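Local coordinates for conserved exported protein (Bacteroides fragilis, PDB 3CLW) that is of unknown function but probably hydrolyses O-glycosidic bonds with a TIM-barrel glycoside hydrolase domain, at residues 10-15 and 408-413; 50-55 and 400-405. All coordinates share one frame; numbering follows the deposited sequence.

Interaction 1 (10-15 and 408-413); sequences IDKQTV and KRIAIK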
ATOM      1  N   ILE A  10       1.077 -20.907 -19.178  1.00 52.95           N
ATOM      2  CA  ILE A  10       1.015 -19.463 -19.233  1.00 51.94           C
ATOM      3  C   ILE A  10       0.437 -19.052 -20.581  1.00 51.80           C
ATOM      4  O   ILE A  10       0.893 -19.511 -21.629  1.00 52.23           O
ATOM      5  CB  ILE A  10       2.423 -18.877 -19.033  1.00 52.14           C
ATOM      6  CG1 ILE A  10       2.911 -19.206 -17.607  1.00 51.68           C
ATOM      7  CG2 ILE A  10       2.458 -17.360 -19.365  1.00 52.45           C
ATOM      8  CD1 ILE A  10       4.205 -18.531 -17.190  1.00 50.87           C
ATOM      9  N   ASP A  11      -0.559 -18.177 -20.554  1.00 51.03           N
ATOM     10  CA  ASP A  11      -1.197 -17.728 -21.780  1.00 50.33           C
ATOM     11  C   ASP A  11      -1.061 -16.199 -21.986  1.00 49.91           C
ATOM     12  O   ASP A  11      -1.815 -15.397 -21.439  1.00 49.23           O
ATOM     13  CB  ASP A  11      -2.649 -18.229 -21.793  1.00 50.31           C
ATOM     14  CG  ASP A  11      -3.419 -17.820 -23.032  1.00 50.27           C
ATOM     15  OD1 ASP A  11      -2.799 -17.450 -24.078  1.00 50.77           O
ATOM     16  OD2 ASP A  11      -4.663 -17.867 -22.935  1.00 48.34           O
ATOM     17  N   LYS A  12      -0.065 -15.821 -22.779  1.00 49.73           N
ATOM     18  CA  LYS A  12       0.212 -14.417 -23.104  1.00 50.51           C
ATOM     19  C   LYS A  12      -0.932 -13.695 -23.833  1.00 51.28           C
ATOM     20  O   LYS A  12      -0.937 -12.466 -23.926  1.00 51.23           O
ATOM     21  CB  LYS A  12       1.504 -14.304 -23.922  1.00 50.30           C
ATOM     22  CG  LYS A  12       2.753 -14.865 -23.228  1.00 50.21           C
ATOM     23  CD  LYS A  12       3.985 -14.719 -24.118  1.00 50.70           C
ATOM     24  CE  LYS A  12       5.226 -15.355 -23.471  1.00 51.55           C
ATOM     25  NZ  LYS A  12       6.438 -15.350 -24.367  1.00 50.85           N
ATOM     26  N   GLN A  13      -1.886 -14.463 -24.360  1.00 52.24           N
ATOM     27  CA  GLN A  13      -3.015 -13.906 -25.086  1.00 53.28           C
ATOM     28  C   GLN A  13      -4.196 -13.515 -24.206  1.00 52.44           C
ATOM     29  O   GLN A  13      -5.056 -12.752 -24.634  1.00 53.06           O
ATOM     30  CB  GLN A  13      -3.478 -14.867 -26.172  1.00 53.89           C
ATOM     31  CG  GLN A  13      -3.367 -14.280 -27.542  1.00 58.34           C
ATOM     32  CD  GLN A  13      -2.009 -14.472 -28.167  1.00 62.90           C
ATOM     33  OE1 GLN A  13      -1.007 -13.915 -27.710  1.00 65.65           O
ATOM     34  NE2 GLN A  13      -1.969 -15.252 -29.251  1.00 65.91           N
ATOM     35  N   THR A  14      -4.234 -14.043 -22.988  1.00 51.04           N
ATOM     36  CA  THR A  14      -5.272 -13.696 -22.025  1.00 49.98           C
ATOM     37  C   THR A  14      -4.689 -12.710 -21.016  1.00 49.21           C
ATOM     38  O   THR A  14      -3.905 -13.089 -20.165  1.00 49.74           O
ATOM     39  CB  THR A  14      -5.790 -14.949 -21.342  1.00 49.89           C
ATOM     40  OG1 THR A  14      -6.201 -15.884 -22.351  1.00 51.43           O
ATOM     41  CG2 THR A  14      -6.956 -14.644 -20.432  1.00 49.74           C
ATOM     42  N   VAL A  15      -5.059 -11.446 -21.157  1.00 47.93           N
ATOM     43  CA  VAL A  15      -4.488 -10.339 -20.406  1.00 47.15           C
ATOM     44  C   VAL A  15      -5.501  -9.790 -19.381  1.00 46.74           C
ATOM     45  O   VAL A  15      -6.672  -9.602 -19.700  1.00 46.98           O
ATOM     46  CB  VAL A  15      -4.027  -9.217 -21.369  1.00 47.00           C
ATOM     47  CG1 VAL A  15      -3.340  -8.097 -20.617  1.00 46.98           C
ATOM     48  CG2 VAL A  15      -3.074  -9.771 -22.427  1.00 46.81           C
ATOM     49  N   LYS A 408       1.469  -6.247 -17.490  1.00 38.39           N
ATOM     50  CA  LYS A 408       0.107  -6.695 -17.326  1.00 38.73           C
ATOM     51  C   LYS A 408       0.092  -8.088 -16.747  1.00 38.38           C
ATOM     52  O   LYS A 408       0.960  -8.887 -17.060  1.00 38.87           O
ATOM     53  CB  LYS A 408      -0.625  -6.578 -18.658  1.00 39.01           C
ATOM     54  CG  LYS A 408      -0.774  -5.101 -18.996  1.00 41.62           C
ATOM     55  CD  LYS A 408      -1.436  -4.840 -20.304  1.00 48.53           C
ATOM     56  CE  LYS A 408      -1.736  -3.357 -20.438  1.00 51.07           C
ATOM     57  NZ  LYS A 408      -1.462  -2.930 -21.848  1.00 56.25           N
ATOM     58  N   ARG A 409      -0.853  -8.342 -15.852  1.00 37.91           N
ATOM     59  CA  ARG A 409      -1.137  -9.687 -15.424  1.00 38.54           C
ATOM     60  C   ARG A 409      -1.711 -10.488 -16.609  1.00 39.29           C
ATOM     61  O   ARG A 409      -2.521  -9.981 -17.379  1.00 39.73           O
ATOM     62  CB  ARG A 409      -2.117  -9.708 -14.249  1.00 37.10           C
ATOM     63  CG  ARG A 409      -2.216 -11.062 -13.626  1.00 36.99           C
ATOM     64  CD  ARG A 409      -3.020 -11.055 -12.367  1.00 35.57           C
ATOM     65  NE  ARG A 409      -4.453 -10.946 -12.623  1.00 38.68           N
ATOM     66  CZ  ARG A 409      -5.284 -11.988 -12.718  1.00 39.49           C
ATOM     67  NH1 ARG A 409      -4.813 -13.220 -12.635  1.00 38.93           N
ATOM     68  NH2 ARG A 409      -6.586 -11.804 -12.911  1.00 37.43           N
ATOM     69  N   ILE A 410      -1.260 -11.729 -16.750  1.00 40.34           N
ATOM     70  CA  ILE A 410      -1.690 -12.601 -17.848  1.00 40.52           C
ATOM     71  C   ILE A 410      -2.124 -13.910 -17.227  1.00 40.95           C
ATOM     72  O   ILE A 410      -1.896 -14.134 -16.031  1.00 41.08           O
ATOM     73  CB  ILE A 410      -0.580 -12.799 -18.904  1.00 40.57           C
ATOM     74  CG1 ILE A 410       0.703 -13.386 -18.266  1.00 41.54           C
ATOM     75  CG2 ILE A 410      -0.276 -11.486 -19.585  1.00 40.19           C
ATOM     76  CD1 ILE A 410       1.858 -13.519 -19.219  1.00 40.51           C
ATOM     77  N   ALA A 411      -2.787 -14.751 -18.017  1.00 41.84           N
ATOM     78  CA  ALA A 411      -3.317 -16.022 -17.521  1.00 42.90           C
ATOM     79  C   ALA A 411      -2.218 -17.062 -17.250  1.00 43.21           C
ATOM     80  O   ALA A 411      -1.253 -17.189 -18.014  1.00 43.47           O
ATOM     81  CB  ALA A 411      -4.346 -16.593 -18.523  1.00 43.00           C
ATOM     82  N   ILE A 412      -2.387 -17.808 -16.170  1.00 43.98           N
ATOM     83  CA  ILE A 412      -1.570 -18.994 -15.902  1.00 45.03           C
ATOM     84  C   ILE A 412      -2.512 -20.017 -15.248  1.00 46.21           C
ATOM     85  O   ILE A 412      -2.908 -19.871 -14.110  1.00 45.83           O
ATOM     86  CB  ILE A 412      -0.279 -18.689 -15.047  1.00 45.14           C
ATOM     87  CG1 ILE A 412       0.464 -19.987 -14.666  1.00 45.68           C
ATOM     88  CG2 ILE A 412      -0.618 -17.890 -13.776  1.00 45.86           C
ATOM     89  CD1 ILE A 412       1.905 -19.813 -14.166  1.00 43.82           C
ATOM     90  N   LYS A 413      -2.890 -21.041 -16.000  1.00 47.71           N
ATOM     91  CA  LYS A 413      -3.884 -21.995 -15.523  1.00 48.57           C
ATOM     92  C   LYS A 413      -3.262 -23.377 -15.323  1.00 49.49           C
ATOM     93  O   LYS A 413      -2.457 -23.829 -16.132  1.00 49.60           O
ATOM     94  CB  LYS A 413      -5.069 -22.063 -16.490  1.00 48.38           C
TER
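Asp-11 and Ala-411 face each other as an antiparallel hydrogen-bonded pair, Asp-11 N donating to Ala-411 O over 2.8 Å in a nearly straight bond (173° at the hydrogen). The pairing is consistent with the beta domain that flanks the TIM barrel in family 30 glycosidases, and strand 6-25 is interrupted here. Ile-10 pairs with Ile-412 and Asp-11 with Ala-411, but because residues 12-14 turn out of the strand in a type I turn from Asp-11 to Thr-14, Val-15 rather than Lys-12 lies opposite Ile-410. Pairing resumes when Ala-411 N donates to Thr-14 O at 2.9 Å, a more bent bond (141°), and Ile-410 CA adds a CA-H...O contact to that oxygen at 3.2 Å.

Branched aliphatic residues suit the face shared by Ile-10, Ile-410, Ile-412 and Val-15. Ile-10 spreads its two branches: CG1 touches Ile-412 CD1 at 3.6 Å, while CG2 meets Ile-410 CD1 at 3.9 Å. Ile-410 presents that methyl from a CG1 set between its backbone N and carbonyl carbon (chi1 58°). Val-15 CG1 rests on the aliphatic part of Lys-408, and Leu-454 touches both Ile-10 and Ile-412 from strand 450-455.

On the face of Asp-11 and Ala-411, the small alanine lets the turn come close, its CB 3.6 Å from Thr-14 CB. Behind this, the Asp-11 carboxylate braces the turn from within. Its OD1 accepts from Gln-13 N at 3.1 Å, forming an Asx turn, and Thr-14 OG1 donates to Asp-11 OD2 at 2.6 Å, approaching from above the carboxylate plane.

Interaction 2 (50-55 and 400-405); sequences FKREFD and SFFVRP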
ATOM      1  N   PHE A  50      13.782   1.060  -2.201  1.00 31.71           N
ATOM      2  CA  PHE A  50      13.661   1.680  -3.526  1.00 32.95           C
ATOM      3  C   PHE A  50      14.597   1.172  -4.617  1.00 33.69           C
ATOM      4  O   PHE A  50      14.266   1.296  -5.799  1.00 34.25           O
ATOM      5  CB  PHE A  50      13.853   3.198  -3.417  1.00 31.38           C
ATOM      6  CG  PHE A  50      12.950   3.840  -2.425  1.00 32.91           C
ATOM      7  CD1 PHE A  50      11.547   3.671  -2.521  1.00 31.90           C
ATOM      8  CD2 PHE A  50      13.478   4.610  -1.386  1.00 32.65           C
ATOM      9  CE1 PHE A  50      10.696   4.251  -1.588  1.00 31.64           C
ATOM     10  CE2 PHE A  50      12.636   5.216  -0.446  1.00 35.94           C
ATOM     11  CZ  PHE A  50      11.231   5.036  -0.553  1.00 32.78           C
ATOM     12  N   LYS A  51      15.751   0.631  -4.228  1.00 33.82           N
ATOM     13  CA  LYS A  51      16.841   0.444  -5.178  1.00 35.09           C
ATOM     14  C   LYS A  51      16.665  -0.874  -5.917  1.00 35.03           C
ATOM     15  O   LYS A  51      16.651  -1.930  -5.314  1.00 35.36           O
ATOM     16  CB  LYS A  51      18.208   0.521  -4.465  1.00 35.44           C
ATOM     17  CG  LYS A  51      19.408   0.604  -5.401  1.00 37.28           C
ATOM     18  CD  LYS A  51      20.675   0.825  -4.607  1.00 38.19           C
ATOM     19  CE  LYS A  51      21.894   1.013  -5.489  1.00 42.59           C
ATOM     20  NZ  LYS A  51      23.100   1.274  -4.628  1.00 43.48           N
ATOM     21  N   ARG A  52      16.476  -0.797  -7.226  1.00 34.94           N
ATOM     22  CA  ARG A  52      16.260  -2.005  -8.012  1.00 35.41           C
ATOM     23  C   ARG A  52      17.607  -2.517  -8.576  1.00 36.20           C
ATOM     24  O   ARG A  52      17.942  -2.278  -9.730  1.00 35.89           O
ATOM     25  CB  ARG A  52      15.218  -1.752  -9.126  1.00 34.59           C
ATOM     26  CG  ARG A  52      14.372  -2.974  -9.511  1.00 33.30           C
ATOM     27  CD  ARG A  52      15.110  -3.905 -10.434  1.00 34.66           C
ATOM     28  NE  ARG A  52      14.350  -5.124 -10.702  1.00 36.03           N
ATOM     29  CZ  ARG A  52      14.738  -6.068 -11.552  1.00 35.49           C
ATOM     30  NH1 ARG A  52      15.884  -5.944 -12.199  1.00 35.70           N
ATOM     31  NH2 ARG A  52      14.016  -7.163 -11.701  1.00 34.60           N
ATOM     32  N   GLU A  53      18.363  -3.215  -7.732  1.00 37.40           N
ATOM     33  CA  GLU A  53      19.683  -3.757  -8.093  1.00 38.93           C
ATOM     34  C   GLU A  53      19.886  -5.099  -7.431  1.00 38.54           C
ATOM     35  O   GLU A  53      19.211  -5.450  -6.447  1.00 37.19           O
ATOM     36  CB  GLU A  53      20.825  -2.840  -7.631  1.00 39.51           C
ATOM     37  CG  GLU A  53      20.694  -1.399  -8.073  1.00 46.46           C
ATOM     38  CD  GLU A  53      21.816  -0.932  -8.974  1.00 56.03           C
ATOM     39  OE1 GLU A  53      21.594  -0.817 -10.211  1.00 61.55           O
ATOM     40  OE2 GLU A  53      22.918  -0.666  -8.442  1.00 58.97           O
ATOM     41  N   PHE A  54      20.856  -5.833  -7.972  1.00 38.97           N
ATOM     42  CA  PHE A  54      21.272  -7.104  -7.414  1.00 38.95           C
ATOM     43  C   PHE A  54      22.582  -6.855  -6.698  1.00 39.73           C
ATOM     44  O   PHE A  54      23.355  -5.986  -7.095  1.00 40.52           O
ATOM     45  CB  PHE A  54      21.435  -8.156  -8.517  1.00 38.58           C
ATOM     46  CG  PHE A  54      20.174  -8.409  -9.325  1.00 37.14           C
ATOM     47  CD1 PHE A  54      19.244  -9.346  -8.917  1.00 36.49           C
ATOM     48  CD2 PHE A  54      19.945  -7.738 -10.504  1.00 36.19           C
ATOM     49  CE1 PHE A  54      18.108  -9.595  -9.665  1.00 33.88           C
ATOM     50  CE2 PHE A  54      18.803  -7.995 -11.270  1.00 34.83           C
ATOM     51  CZ  PHE A  54      17.896  -8.917 -10.848  1.00 35.46           C
ATOM     52  N   ASP A  55      22.805  -7.587  -5.613  1.00 40.12           N
ATOM     53  CA  ASP A  55      24.096  -7.634  -4.952  1.00 39.95           C
ATOM     54  C   ASP A  55      25.122  -8.419  -5.789  1.00 40.47           C
ATOM     55  O   ASP A  55      24.848  -8.821  -6.935  1.00 39.18           O
ATOM     56  CB  ASP A  55      23.946  -8.212  -3.529  1.00 40.09           C
ATOM     57  CG  ASP A  55      23.699  -9.723  -3.493  1.00 39.50           C
ATOM     58  OD1 ASP A  55      23.882 -10.451  -4.475  1.00 42.65           O
ATOM     59  OD2 ASP A  55      23.323 -10.221  -2.426  1.00 43.70           O
ATOM     60  N   SER A 400       7.230  -7.171  -5.835  1.00 34.33           N
ATOM     61  CA  SER A 400       7.592  -5.795  -6.141  1.00 34.08           C
ATOM     62  C   SER A 400       8.849  -5.614  -6.941  1.00 33.98           C
ATOM     63  O   SER A 400       8.895  -4.729  -7.796  1.00 34.55           O
ATOM     64  CB  SER A 400       7.598  -4.900  -4.876  1.00 34.94           C
ATOM     65  OG  SER A 400       8.638  -5.223  -3.954  1.00 35.67           O
ATOM     66  N   PHE A 401       9.866  -6.435  -6.692  1.00 34.13           N
ATOM     67  CA  PHE A 401      11.198  -6.261  -7.355  1.00 34.38           C
ATOM     68  C   PHE A 401      11.132  -6.651  -8.851  1.00 34.47           C
ATOM     69  O   PHE A 401      11.836  -6.087  -9.680  1.00 33.62           O
ATOM     70  CB  PHE A 401      12.287  -7.085  -6.593  1.00 34.27           C
ATOM     71  CG  PHE A 401      13.708  -6.895  -7.096  1.00 32.56           C
ATOM     72  CD1 PHE A 401      14.557  -5.970  -6.500  1.00 32.54           C
ATOM     73  CD2 PHE A 401      14.218  -7.686  -8.124  1.00 35.01           C
ATOM     74  CE1 PHE A 401      15.922  -5.820  -6.933  1.00 31.73           C
ATOM     75  CE2 PHE A 401      15.568  -7.534  -8.587  1.00 31.18           C
ATOM     76  CZ  PHE A 401      16.411  -6.601  -7.986  1.00 31.70           C
ATOM     77  N   PHE A 402      10.242  -7.602  -9.171  1.00 34.93           N
ATOM     78  CA  PHE A 402      10.112  -8.182 -10.509  1.00 35.94           C
ATOM     79  C   PHE A 402       8.837  -7.754 -11.310  1.00 36.98           C
ATOM     80  O   PHE A 402       8.840  -7.704 -12.547  1.00 36.71           O
ATOM     81  CB  PHE A 402      10.166  -9.698 -10.363  1.00 35.92           C
ATOM     82  CG  PHE A 402      11.473 -10.206  -9.806  1.00 35.86           C
ATOM     83  CD1 PHE A 402      12.605 -10.276 -10.620  1.00 35.04           C
ATOM     84  CD2 PHE A 402      11.575 -10.595  -8.464  1.00 33.94           C
ATOM     85  CE1 PHE A 402      13.817 -10.747 -10.120  1.00 35.56           C
ATOM     86  CE2 PHE A 402      12.771 -11.051  -7.951  1.00 34.74           C
ATOM     87  CZ  PHE A 402      13.907 -11.124  -8.783  1.00 34.74           C
ATOM     88  N   VAL A 403       7.767  -7.431 -10.591  1.00 37.54           N
ATOM     89  CA  VAL A 403       6.508  -6.985 -11.211  1.00 38.05           C
ATOM     90  C   VAL A 403       6.470  -5.452 -11.306  1.00 37.72           C
ATOM     91  O   VAL A 403       6.068  -4.767 -10.371  1.00 38.75           O
ATOM     92  CB  VAL A 403       5.241  -7.570 -10.484  1.00 37.76           C
ATOM     93  CG1 VAL A 403       3.966  -7.267 -11.302  1.00 37.81           C
ATOM     94  CG2 VAL A 403       5.364  -9.091 -10.313  1.00 38.72           C
ATOM     95  N   ARG A 404       6.911  -4.934 -12.440  1.00 37.06           N
ATOM     96  CA  ARG A 404       7.201  -3.499 -12.606  1.00 37.50           C
ATOM     97  C   ARG A 404       6.034  -2.705 -13.225  1.00 37.69           C
ATOM     98  O   ARG A 404       5.212  -3.278 -13.946  1.00 38.76           O
ATOM     99  CB  ARG A 404       8.425  -3.338 -13.518  1.00 35.73           C
ATOM    100  CG  ARG A 404       9.710  -3.949 -13.019  1.00 35.82           C
ATOM    101  CD  ARG A 404      10.520  -2.898 -12.279  1.00 39.23           C
ATOM    102  NE  ARG A 404      10.369  -3.101 -10.873  1.00 33.37           N
ATOM    103  CZ  ARG A 404      10.847  -2.306  -9.940  1.00 31.07           C
ATOM    104  NH1 ARG A 404      11.459  -1.166 -10.224  1.00 29.34           N
ATOM    105  NH2 ARG A 404      10.625  -2.648  -8.691  1.00 29.91           N
ATOM    106  N   PRO A 405       5.970  -1.387 -12.963  1.00 38.27           N
ATOM    107  CA  PRO A 405       4.895  -0.544 -13.536  1.00 38.82           C
ATOM    108  C   PRO A 405       4.721  -0.758 -15.029  1.00 38.92           C
ATOM    109  O   PRO A 405       5.682  -0.717 -15.763  1.00 39.58           O
ATOM    110  CB  PRO A 405       5.388   0.887 -13.278  1.00 38.86           C
ATOM    111  CG  PRO A 405       6.195   0.762 -12.023  1.00 38.82           C
ATOM    112  CD  PRO A 405       6.865  -0.609 -12.085  1.00 37.79           C
TER
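Phe-401 O is gripped side-on by two nitrogens of one guanidinium, Arg-52 NE at 2.9 Å and Arg-52 NH2 at 3.2 Å, the oxygen lying in the guanidinium plane. The NE bond is the straighter, 159° at the hydrogen. Arginine suits the place because its flat end also stacks on the Phe-401 ring, centres 4.1 Å apart and planes at 19°. The chain bends at chi2 (-80°), setting CD over the same ring face in a CH-pi contact.

The contact joins the loop from helix 39-50 to TIM-barrel strand 68-71 with that from helix 391-400 to strand 408-414 of the probable beta domain; the gripped carbonyl directly follows helix 391-400, whose C-terminal end would probably welcome a positive charge. Phe-401 turns an edge to the face of Phe-54, a T-shaped pair with centroids 5.1 Å apart, while Glu-53 O lies at its edge near CE1.

Arg-404 covers the aliphatic stem of Arg-52: its guanidinium lays one face over Arg-52 CG, which is 3.5 Å from Arg-404 NH1. The nearby like charges would be partly offset by the two carbonyl oxygens gripping Arg-404 NH2, Ser-400 O at 2.9 Å and Ala-64 O.

From the N terminus, the chain lays down strand 6-25, whose residues 10-15 later receive strand 408-414; interaction 1 thereby closes a loop with 392 residues between its segments. At the end of helix 39-50 come residues 50-55, which meet 400-405 in interaction 2, closing a slightly shorter loop nested inside the first. Strands 68-71 through 353-356 of the barrel lie within both loops. The returning chain follows helix 391-400 into interaction 2 and passes almost directly into interaction 1. The contact centres lie about 22 Å apart; interaction 1 joins the opening strand to strand 408-414, the first after helix 391-400, and interaction 2 ties the approach to that strand to a loop entering the barrel.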